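Local coordinates for spore germination lipase LipC (Metagenome, PDB 6NKD), which probably hydrolyses lipid esters as a GDSL-family lipase of the SGNH hydrolase clan, with a likely role in spore germination, at residues V26-R31 / A197-L202. Numbering follows the deposited sequence.
Sequences VQRYKR and AMSEKL. With SO4 (sulfate ion), chain D.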
loop_
_atom_site.group_PDB
_atom_site.type_symbol
_atom_site.label_atom_id
_atom_site.label_comp_id
_atom_site.label_asym_id
_atom_site.label_seq_id
_atom_site.Cartn_x
_atom_site.Cartn_y
_atom_site.Cartn_z
ATOM N N VAL A 26 11.791 2.485 14.741
ATOM C CA VAL A 26 12.931 1.574 14.707
ATOM C C VAL A 26 14.110 2.205 13.976
ATOM O O VAL A 26 15.270 1.970 14.333
ATOM C CB VAL A 26 12.533 0.216 14.092
ATOM C CG1 VAL A 26 11.263 -0.305 14.731
ATOM C CG2 VAL A 26 12.379 0.305 12.580
ATOM N N GLN A 27 13.845 3.020 12.953
ATOM C CA GLN A 27 14.924 3.660 12.213
ATOM C C GLN A 27 15.331 5.000 12.805
ATOM O O GLN A 27 16.474 5.428 12.602
ATOM C CB GLN A 27 14.536 3.845 10.741
ATOM C CG GLN A 27 13.064 4.107 10.502
ATOM C CD GLN A 27 12.270 2.834 10.284
ATOM O OE1 GLN A 27 11.114 2.731 10.697
ATOM N NE2 GLN A 27 12.886 1.857 9.629
ATOM N N ARG A 28 14.432 5.671 13.525
ATOM C CA ARG A 28 14.852 6.813 14.330
ATOM C C ARG A 28 15.718 6.359 15.496
ATOM O O ARG A 28 16.656 7.060 15.894
ATOM C CB ARG A 28 13.631 7.584 14.830
ATOM C CG ARG A 28 12.773 8.165 13.722
ATOM C CD ARG A 28 11.430 8.645 14.249
ATOM N NE ARG A 28 10.492 8.919 13.165
ATOM C CZ ARG A 28 10.265 10.125 12.658
ATOM N NH1 ARG A 28 9.393 10.279 11.669
ATOM N NH2 ARG A 28 10.905 11.180 13.142
ATOM N N TYR A 29 15.422 5.182 16.055
ATOM C CA TYR A 29 16.270 4.615 17.097
ATOM C C TYR A 29 17.595 4.128 16.528
ATOM O O TYR A 29 18.617 4.162 17.222
ATOM C CB TYR A 29 15.527 3.479 17.807
ATOM C CG TYR A 29 16.310 2.759 18.885
ATOM C CD1 TYR A 29 17.070 3.459 19.813
ATOM C CD2 TYR A 29 16.262 1.374 18.992
ATOM C CE1 TYR A 29 17.777 2.798 20.804
ATOM C CE2 TYR A 29 16.960 0.705 19.980
ATOM C CZ TYR A 29 17.717 1.421 20.882
ATOM O OH TYR A 29 18.413 0.757 21.867
ATOM N N LYS A 30 17.599 3.679 15.271
ATOM C CA LYS A 30 18.847 3.267 14.638
ATOM C C LYS A 30 19.777 4.456 14.428
ATOM O O LYS A 30 20.989 4.348 14.649
ATOM C CB LYS A 30 18.551 2.567 13.311
ATOM C CG LYS A 30 19.686 2.619 12.297
ATOM C CD LYS A 30 19.326 1.848 11.037
ATOM C CE LYS A 30 20.021 2.420 9.813
ATOM N NZ LYS A 30 21.500 2.443 9.965
ATOM N N ARG A 31 19.228 5.601 14.014
ATOM C CA ARG A 31 20.060 6.779 13.794
ATOM C C ARG A 31 20.653 7.290 15.101
ATOM O O ARG A 31 21.824 7.682 15.146
ATOM C CB ARG A 31 19.246 7.873 13.104
ATOM C CG ARG A 31 19.970 9.202 12.982
ATOM C CD ARG A 31 19.250 10.139 12.028
ATOM N NE ARG A 31 19.252 9.625 10.662
ATOM C CZ ARG A 31 18.780 10.289 9.613
ATOM N NH1 ARG A 31 18.267 11.502 9.770
ATOM N NH2 ARG A 31 18.823 9.743 8.404
ATOM N N ALA A 197 9.034 10.271 19.741
ATOM C CA ALA A 197 9.121 10.214 21.195
ATOM C C ALA A 197 9.460 8.812 21.683
ATOM O O ALA A 197 10.148 8.662 22.699
ATOM C CB ALA A 197 7.810 10.696 21.816
HETATM N N MSE A 198 8.995 7.781 20.983
HETATM C CA MSE A 198 9.317 6.405 21.351
HETATM C C MSE A 198 10.806 6.139 21.184
HETATM O O MSE A 198 11.432 5.516 22.042
HETATM C CB MSE A 198 8.510 5.411 20.515
HETATM C CG MSE A 198 7.077 5.217 20.982
HETATM SE SE MSE A 198 6.012 4.159 19.733
HETATM C CE MSE A 198 6.958 2.462 19.854
ATOM N N SER A 199 11.373 6.620 20.073
ATOM C CA SER A 199 12.801 6.438 19.845
ATOM C C SER A 199 13.636 7.196 20.870
ATOM O O SER A 199 14.722 6.737 21.240
ATOM C CB SER A 199 13.171 6.867 18.425
ATOM O OG SER A 199 12.866 8.232 18.198
ATOM N N GLU A 200 13.151 8.348 21.341
ATOM C CA GLU A 200 13.859 9.071 22.393
ATOM C C GLU A 200 13.883 8.268 23.686
ATOM O O GLU A 200 14.885 8.270 24.412
ATOM C CB GLU A 200 13.209 10.435 22.629
ATOM C CG GLU A 200 13.210 11.355 21.423
ATOM C CD GLU A 200 12.279 12.541 21.598
ATOM O OE1 GLU A 200 11.954 12.878 22.757
ATOM O OE2 GLU A 200 11.868 13.132 20.578
ATOM N N LYS A 201 12.785 7.574 23.991
ATOM C CA LYS A 201 12.731 6.760 25.199
ATOM C C LYS A 201 13.685 5.576 25.118
ATOM O O LYS A 201 14.221 5.140 26.143
ATOM C CB LYS A 201 11.299 6.282 25.435
ATOM C CG LYS A 201 11.004 5.861 26.861
ATOM C CD LYS A 201 11.106 7.038 27.816
ATOM C CE LYS A 201 10.578 6.671 29.194
ATOM N NZ LYS A 201 10.721 7.789 30.167
ATOM N N LEU A 202 13.911 5.048 23.913
ATOM C CA LEU A 202 14.858 3.951 23.750
ATOM C C LEU A 202 16.292 4.429 23.933
ATOM O O LEU A 202 17.088 3.774 24.615
ATOM C CB LEU A 202 14.676 3.303 22.378
ATOM C CG LEU A 202 13.453 2.405 22.193
ATOM C CD1 LEU A 202 13.088 2.297 20.726
ATOM C CD2 LEU A 202 13.724 1.028 22.768
HETATM S S SO4 D . 20.827 6.588 8.889
HETATM O O1 SO4 D . 21.231 5.293 8.350
HETATM O O2 SO4 D . 19.547 6.445 9.578
HETATM O O3 SO4 D . 21.834 7.062 9.834
HETATM O O4 SO4 D . 20.689 7.552 7.802
#
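Tyr29 turns its ring toward Leu202 because CG lies opposite the main-chain nitrogen (chi1 178°). The helix backbone sets Leu202 CB over one face as a CH-pi contact, 3.6 Å from the centroid of the Tyr29 ring and displaced toward its rim. Leu202 CG, anti to the carbonyl carbon (chi1 -75°), carries CD1 toward the Tyr29 CB end of the ring, Leu202 CD1 lying 3.7 Å from Tyr29 CG, and the two side chains cross at about a right angle. With Tyr29 cut back to an alanine here, Leu202 CB and CD1 would probably lose their aromatic partner and a gap would open between the helices.

One turn earlier, small Ser199 lets the backbones close in, its CA 4.8 Å from Tyr29 CA. Ser199 CB packs 3.7 Å from Tyr29 N, and Ser199 OG comes within 3.5 Å of Arg28 CB while hydrogen-bonding to Glu196 O. The Arg28 chain then runs extended away from Ser199; NE reaches Pro23 O, and NH2 forms a salt bridge with Glu196, a second tie between the two helices. The axes of segments 26-31 and 197-202 approach to 8.3 Å and cross at -43°. The contact thus packs helix 25-37 against helix 192-204 beside the parallel sheet of this SGNH hydrolase fold, where Leu202 also touches Arg132 of strand 130-134 and Ile169 of strand 166-169.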